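PDB 4FMR: uncharacterized protein from Bacteroides vulgatus, which is of unknown function but probably binds DNA, joining a DNA-binding domain of the HU/IHF-like kind to a domain with an Ig-like fold. Local coordinates for residues B[161-166]-B[196-201]. Residues are numbered along the deposited sequence; the frame is centred on the assembly and turned at random.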
ATOM      1  N   LEU B 161      -4.294  -7.308 -27.378  1.00 45.15           N
ATOM      2  CA  LEU B 161      -3.433  -8.166 -26.563  1.00 42.92           C
ATOM      3  C   LEU B 161      -3.645  -9.671 -26.835  1.00 47.68           C
ATOM      4  O   LEU B 161      -2.851 -10.461 -26.319  1.00 47.56           O
ATOM      5  CB  LEU B 161      -3.673  -7.879 -25.057  1.00 40.80           C
ATOM      6  CG  LEU B 161      -3.216  -6.514 -24.519  1.00 44.16           C
ATOM      7  CD1 LEU B 161      -3.420  -6.428 -23.000  1.00 42.76           C
ATOM      8  CD2 LEU B 161      -1.744  -6.258 -24.818  1.00 42.47           C
ATOM      9  N   THR B 162      -4.675 -10.064 -27.649  1.00 44.12           N
ATOM     10  CA  THR B 162      -5.002 -11.469 -27.966  1.00 44.29           C
ATOM     11  C   THR B 162      -3.751 -12.238 -28.377  1.00 47.26           C
ATOM     12  O   THR B 162      -3.043 -11.808 -29.285  1.00 48.18           O
ATOM     13  CB  THR B 162      -6.082 -11.575 -29.072  1.00 48.77           C
ATOM     14  OG1 THR B 162      -7.225 -10.820 -28.700  1.00 49.49           O
ATOM     15  CG2 THR B 162      -6.525 -13.013 -29.342  1.00 44.58           C
ATOM     16  N   VAL B 163      -3.476 -13.355 -27.695  1.00 42.40           N
ATOM     17  CA  VAL B 163      -2.324 -14.208 -28.010  1.00 42.58           C
ATOM     18  C   VAL B 163      -2.762 -15.158 -29.162  1.00 47.26           C
ATOM     19  O   VAL B 163      -3.668 -15.968 -28.986  1.00 46.08           O
ATOM     20  CB  VAL B 163      -1.785 -14.950 -26.753  1.00 44.15           C
ATOM     21  CG1 VAL B 163      -0.708 -15.961 -27.129  1.00 43.62           C
ATOM     22  CG2 VAL B 163      -1.239 -13.959 -25.719  1.00 42.87           C
ATOM     23  N   ALA B 164      -2.190 -14.981 -30.350  1.00 46.58           N
ATOM     24  CA  ALA B 164      -2.552 -15.779 -31.538  1.00 48.35           C
ATOM     25  C   ALA B 164      -1.358 -15.948 -32.465  1.00 53.89           C
ATOM     26  O   ALA B 164      -0.419 -15.145 -32.408  1.00 53.26           O
ATOM     27  CB  ALA B 164      -3.710 -15.126 -32.293  1.00 49.98           C
ATOM     28  N   GLY B 165      -1.400 -16.992 -33.299  1.00 51.07           N
ATOM     29  CA  GLY B 165      -0.325 -17.284 -34.234  1.00 51.60           C
ATOM     30  C   GLY B 165       0.371 -18.614 -34.029  1.00 55.99           C
ATOM     31  O   GLY B 165       0.437 -19.142 -32.917  1.00 53.16           O
ATOM     32  N   THR B 166       0.933 -19.131 -35.124  1.00 57.16           N
ATOM     33  CA  THR B 166       1.656 -20.406 -35.227  1.00 58.45           C
ATOM     34  C   THR B 166       3.081 -20.349 -34.647  1.00 61.85           C
ATOM     35  O   THR B 166       3.584 -21.367 -34.164  1.00 61.39           O
ATOM     36  CB  THR B 166       1.747 -20.817 -36.704  1.00 70.29           C
ATOM     37  OG1 THR B 166       2.350 -19.752 -37.454  1.00 70.02           O
ATOM     38  CG2 THR B 166       0.386 -21.175 -37.296  1.00 73.00           C
ATOM     39  N   SER B 196      -8.836  -6.548 -25.523  1.00 44.15           N
ATOM     40  CA  SER B 196      -8.724  -5.518 -24.485  1.00 44.19           C
ATOM     41  C   SER B 196      -8.377  -6.062 -23.088  1.00 46.86           C
ATOM     42  O   SER B 196      -8.139  -5.256 -22.178  1.00 45.21           O
ATOM     43  CB  SER B 196     -10.024  -4.723 -24.387  1.00 49.72           C
ATOM     44  OG  SER B 196     -10.185  -3.870 -25.509  1.00 66.04           O
ATOM     45  N   ARG B 197      -8.347  -7.402 -22.912  1.00 43.59           N
ATOM     46  CA  ARG B 197      -8.109  -7.996 -21.598  1.00 42.43           C
ATOM     47  C   ARG B 197      -7.620  -9.453 -21.653  1.00 44.81           C
ATOM     48  O   ARG B 197      -8.251 -10.327 -22.265  1.00 45.52           O
ATOM     49  CB  ARG B 197      -9.428  -7.935 -20.803  1.00 44.07           C
ATOM     50  CG  ARG B 197      -9.472  -8.658 -19.467  1.00 50.43           C
ATOM     51  CD  ARG B 197     -10.816  -8.427 -18.809  1.00 53.96           C
ATOM     52  NE  ARG B 197     -11.909  -8.868 -19.673  1.00 54.17           N
ATOM     53  CZ  ARG B 197     -13.196  -8.768 -19.371  1.00 64.91           C
ATOM     54  NH1 ARG B 197     -13.576  -8.226 -18.219  1.00 57.24           N
ATOM     55  NH2 ARG B 197     -14.114  -9.198 -20.220  1.00 49.20           N
ATOM     56  N   LEU B 198      -6.508  -9.702 -20.968  1.00 38.58           N
ATOM     57  CA  LEU B 198      -5.961 -11.042 -20.768  1.00 37.19           C
ATOM     58  C   LEU B 198      -6.042 -11.426 -19.313  1.00 39.35           C
ATOM     59  O   LEU B 198      -5.627 -10.640 -18.459  1.00 38.30           O
ATOM     60  CB  LEU B 198      -4.485 -11.193 -21.220  1.00 36.24           C
ATOM     61  CG  LEU B 198      -4.087 -10.924 -22.650  1.00 41.31           C
ATOM     62  CD1 LEU B 198      -2.562 -11.056 -22.800  1.00 40.07           C
ATOM     63  CD2 LEU B 198      -4.826 -11.836 -23.624  1.00 43.33           C
ATOM     64  N   ILE B 199      -6.494 -12.652 -19.034  1.00 34.80           N
ATOM     65  CA  ILE B 199      -6.459 -13.225 -17.696  1.00 33.05           C
ATOM     66  C   ILE B 199      -5.465 -14.375 -17.749  1.00 36.29           C
ATOM     67  O   ILE B 199      -5.587 -15.286 -18.581  1.00 37.38           O
ATOM     68  CB  ILE B 199      -7.827 -13.633 -17.086  1.00 36.49           C
ATOM     69  CG1 ILE B 199      -8.788 -12.410 -17.069  1.00 37.16           C
ATOM     70  CG2 ILE B 199      -7.609 -14.189 -15.644  1.00 35.12           C
ATOM     71  CD1 ILE B 199     -10.212 -12.670 -16.609  1.00 42.93           C
ATOM     72  N   ILE B 200      -4.448 -14.307 -16.901  1.00 32.50           N
ATOM     73  CA  ILE B 200      -3.434 -15.354 -16.873  1.00 33.64           C
ATOM     74  C   ILE B 200      -3.356 -15.938 -15.482  1.00 36.86           C
ATOM     75  O   ILE B 200      -3.779 -15.303 -14.527  1.00 35.87           O
ATOM     76  CB  ILE B 200      -2.011 -14.850 -17.368  1.00 36.83           C
ATOM     77  CG1 ILE B 200      -1.431 -13.745 -16.450  1.00 36.99           C
ATOM     78  CG2 ILE B 200      -2.058 -14.410 -18.844  1.00 37.75           C
ATOM     79  CD1 ILE B 200       0.050 -13.378 -16.621  1.00 47.34           C
ATOM     80  N   LEU B 201      -2.825 -17.160 -15.380  1.00 34.58           N
ATOM     81  CA  LEU B 201      -2.480 -17.817 -14.118  1.00 32.65           C
ATOM     82  C   LEU B 201      -0.984 -17.748 -13.996  1.00 36.33           C
ATOM     83  O   LEU B 201      -0.301 -18.219 -14.886  1.00 36.40           O
ATOM     84  CB  LEU B 201      -2.985 -19.279 -14.017  1.00 32.05           C
ATOM     85  CG  LEU B 201      -2.676 -19.973 -12.646  1.00 33.96           C
ATOM     86  CD1 LEU B 201      -3.329 -19.243 -11.481  1.00 31.24           C
ATOM     87  CD2 LEU B 201      -3.174 -21.403 -12.629  1.00 33.53           C
TER
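The hydroxyl of Thr-217 is held twice by segment 161-166: its OG1 bonds to the carbonyl O of Thr-162, whose CA lies 4.4 Å from Leu-198 CD2, and takes a second bond from Ala-164 N. Val-163 N is bonded to Asn-193 OD1, which further ties down the backbone beside Leu-198. No hydrogen bond joins 161-166 to 196-201; they meet by van der Waals contact, part of it methyl against carbonyl oxygen and part between apolar side chains. Leu-198 turns its forked end onto Leu-161, with CD1 and CD2 each 3.6 Å from Leu-161 O. Leu-198 CG also rests 3.9 Å from Leu-161 CB. The torsion behind this sets CG anti to the carbonyl carbon of Leu-198 (chi1 -59°). Farther along the loop, Val-163 CG2 meets Leu-198 CD1 more loosely, at 4.3 Å. Cutting Leu-198 back to an alanine removes CG and both methyls and is likely to leave Leu-161 CB, Leu-161 O and Val-163 CG2 without their common partner, with a gap beneath the loop. Some 203 Å² is buried in all. Strand 197-201 lies between 153-159 and 190-193 in one sheet of the Ig-like beta sandwich, and buried Leu-198 reaches from it to Val-215 of strand 209-217 in the other. Against this leucine lies the loop containing 161-166, which crosses between the sheets from strand 153-159 to strand 171-176.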